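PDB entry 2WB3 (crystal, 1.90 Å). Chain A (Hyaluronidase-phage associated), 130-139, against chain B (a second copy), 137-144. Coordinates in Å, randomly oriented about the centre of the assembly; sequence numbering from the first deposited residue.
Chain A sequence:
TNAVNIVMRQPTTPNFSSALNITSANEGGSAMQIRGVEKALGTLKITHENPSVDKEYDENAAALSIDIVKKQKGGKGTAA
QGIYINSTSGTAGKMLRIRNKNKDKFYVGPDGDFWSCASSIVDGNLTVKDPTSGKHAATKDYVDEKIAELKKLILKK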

# COMPACT_ATOMS: atom_id res chain seq x y z
N ASP A 130 -6.18 -50.53 22.11
CA ASP A 130 -5.58 -51.89 22.05
C ASP A 130 -5.20 -52.28 20.63
O ASP A 130 -5.96 -52.03 19.72
CB ASP A 130 -6.56 -52.95 22.54
CG ASP A 130 -6.88 -52.82 23.99
OD1 ASP A 130 -6.02 -52.37 24.78
OD2 ASP A 130 -8.04 -53.19 24.32
N PRO A 131 -4.04 -52.93 20.46
CA PRO A 131 -3.59 -53.31 19.15
C PRO A 131 -4.50 -54.36 18.52
O PRO A 131 -5.04 -55.22 19.23
CB PRO A 131 -2.20 -53.89 19.42
CG PRO A 131 -2.27 -54.38 20.74
CD PRO A 131 -3.12 -53.41 21.50
N THR A 132 -4.69 -54.28 17.22
CA THR A 132 -5.49 -55.28 16.50
C THR A 132 -4.66 -55.72 15.32
O THR A 132 -5.19 -56.30 14.37
CB THR A 132 -6.81 -54.72 15.94
OG1 THR A 132 -6.52 -53.75 14.91
CG2 THR A 132 -7.71 -54.12 17.07
N SER A 133 -3.37 -55.43 15.38
CA SER A 133 -2.49 -55.67 14.25
C SER A 133 -1.06 -55.76 14.75
O SER A 133 -0.73 -55.22 15.80
CB SER A 133 -2.64 -54.56 13.23
OG SER A 133 -2.17 -54.97 11.98
N GLY A 134 -0.23 -56.45 13.99
CA GLY A 134 1.15 -56.75 14.36
C GLY A 134 1.96 -55.58 14.87
O GLY A 134 2.45 -55.60 16.01
N LYS A 135 2.08 -54.55 14.03
CA LYS A 135 2.90 -53.38 14.35
C LYS A 135 2.15 -52.25 15.08
O LYS A 135 2.68 -51.16 15.21
CB LYS A 135 3.58 -52.85 13.08
CG LYS A 135 4.47 -53.85 12.34
CD LYS A 135 5.54 -54.46 13.27
CE LYS A 135 6.26 -55.66 12.65
NZ LYS A 135 6.96 -56.41 13.75
N HIS A 136 0.93 -52.51 15.56
CA HIS A 136 0.27 -51.55 16.44
C HIS A 136 0.93 -51.60 17.80
O HIS A 136 1.33 -52.68 18.26
CB HIS A 136 -1.22 -51.87 16.64
CG HIS A 136 -2.08 -51.57 15.45
ND1 HIS A 136 -3.43 -51.84 15.43
CD2 HIS A 136 -1.78 -51.06 14.23
CE1 HIS A 136 -3.94 -51.48 14.27
NE2 HIS A 136 -2.96 -51.02 13.51
N ALA A 137 1.02 -50.44 18.46
CA ALA A 137 1.63 -50.38 19.77
C ALA A 137 0.72 -51.03 20.81
O ALA A 137 -0.52 -50.92 20.72
CB ALA A 137 1.94 -48.93 20.14
N ALA A 138 1.31 -51.70 21.81
CA ALA A 138 0.53 -52.49 22.78
C ALA A 138 0.23 -51.65 23.99
O ALA A 138 1.08 -50.92 24.43
CB ALA A 138 1.29 -53.77 23.18
N THR A 139 -1.00 -51.74 24.49
CA THR A 139 -1.42 -51.01 25.70
C THR A 139 -1.01 -51.79 26.95
O THR A 139 -0.70 -52.97 26.84
CB THR A 139 -2.95 -50.85 25.74
OG1 THR A 139 -3.54 -52.13 25.50
CG2 THR A 139 -3.42 -49.90 24.66
N ALA B 137 8.24 -48.02 22.65
CA ALA B 137 6.93 -48.61 22.80
C ALA B 137 6.89 -50.00 22.14
O ALA B 137 7.53 -50.20 21.09
CB ALA B 137 5.85 -47.71 22.22
N ALA B 138 6.15 -50.94 22.75
CA ALA B 138 6.17 -52.34 22.29
C ALA B 138 5.05 -52.57 21.32
O ALA B 138 3.97 -52.07 21.53
CB ALA B 138 6.06 -53.31 23.48
N THR B 139 5.32 -53.30 20.23
CA THR B 139 4.30 -53.63 19.23
C THR B 139 3.51 -54.86 19.67
O THR B 139 3.96 -55.57 20.57
CB THR B 139 4.95 -53.97 17.88
OG1 THR B 139 6.00 -54.92 18.11
CG2 THR B 139 5.57 -52.73 17.25
N LYS B 140 2.35 -55.14 19.06
CA LYS B 140 1.60 -56.37 19.37
C LYS B 140 2.57 -57.54 19.13
O LYS B 140 2.71 -58.43 19.98
CB LYS B 140 0.33 -56.51 18.54
N ASP B 141 3.28 -57.48 18.00
CA ASP B 141 4.31 -58.46 17.65
C ASP B 141 5.28 -58.75 18.76
O ASP B 141 5.46 -59.92 19.08
CB ASP B 141 5.04 -58.12 16.34
CG ASP B 141 4.22 -58.52 15.12
OD1 ASP B 141 3.15 -59.13 15.33
OD2 ASP B 141 4.63 -58.23 13.97
N TYR B 142 5.92 -57.73 19.34
CA TYR B 142 6.92 -57.98 20.39
C TYR B 142 6.32 -58.66 21.61
O TYR B 142 6.94 -59.55 22.18
CB TYR B 142 7.62 -56.70 20.82
CG TYR B 142 8.73 -56.85 21.85
CD1 TYR B 142 10.06 -57.05 21.44
CD2 TYR B 142 8.46 -56.76 23.23
CE1 TYR B 142 11.09 -57.16 22.38
CE2 TYR B 142 9.48 -56.87 24.17
CZ TYR B 142 10.80 -57.07 23.74
OH TYR B 142 11.80 -57.17 24.67
N VAL B 143 5.13 -58.21 22.01
CA VAL B 143 4.43 -58.80 23.13
C VAL B 143 4.13 -60.27 22.83
O VAL B 143 4.55 -61.16 23.58
CB VAL B 143 3.13 -58.01 23.45
CG1 VAL B 143 2.28 -58.72 24.50
CG2 VAL B 143 3.48 -56.60 23.91
N ASP B 144 3.43 -60.53 21.74
CA ASP B 144 3.09 -61.89 21.34
C ASP B 144 4.29 -62.81 21.29
O ASP B 144 4.20 -63.97 21.68
CB ASP B 144 2.38 -61.91 19.99
CG ASP B 144 1.06 -61.19 20.02
OD1 ASP B 144 0.57 -60.90 21.13
OD2 ASP B 144 0.51 -60.90 18.93

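How do the two backbones meet? The chain A stretch has no regular helix or strand, while chain B runs from an extended segment into a helix that begins at B:Lys140. The extended parts pair through a single beta bridge between A:Ala137 and B:Thr139, whose CA atoms lie 4.2 Å apart. Two hydrogen bonds frame it: A:Ala138 N donates to B:Ala138 O at 2.7 Å, and B:Lys140 N donates to A:His136 O at 2.8 Å. Such close packing also brings B:Thr139 CA to 3.3 Å from A:His136 O and A:Ala137 CA to 3.4 Å from B:Ala138 O, both CA-H...O contacts.

What happens where chain B turns into its helix? The first amides of a helix have no carbonyl of a preceding turn to bond to, so they need other acceptors. Chain A supplies two of them. Besides A:His136 O, which takes B:Lys140 N, A:Gly134 O accepts from B:Asp141 N at 2.9 Å with a nearly straight N-H...O angle of 167°. A type I turn from A:Ser133 to A:His136, with A:His136 N bonded to A:Ser133 O at 3.2 Å, shapes the chain that presents these carbonyls. B:Tyr142 N is satisfied within chain B: B:Thr139, at the N-cap with chi1 in the p well, accepts from it through OG1 at 3.1 Å.

Which side chains carry charge across the contact? A:Lys135 leaves its backbone pointing away from chain B, but its long chain brings the end back, and NZ forms a salt bridge with B:Asp141 OD2 at 3.0 Å. An aspartate suits the first turn of a helix, where its negative charge faces the positive end of the helix dipole. A:Gly134 also lies close to the carboxylate, its CA 3.8 Å from B:Asp141 OD2: an ideal CB there would sit 3.0 Å from B:Asp141 OD2, a tight approach that glycine avoids.

What fills the apolar part? A:Ala138 points toward chain B and sets its CB 3.7 Å from B:Val143 CG2, one turn into the helix; its small methyl fits against the helix while its own amide stays within bonding reach of B:Ala138 O. Nearby, A:Pro131 CB packs 3.7 Å from B:Lys140 CB. The B:Lys140 side chain is not modelled beyond CB, so only the start of its course is known. Together the two stretches bury 430 Å², counting both sides, in a contact that joins backbone pairing to a salt bridge and a small apolar patch.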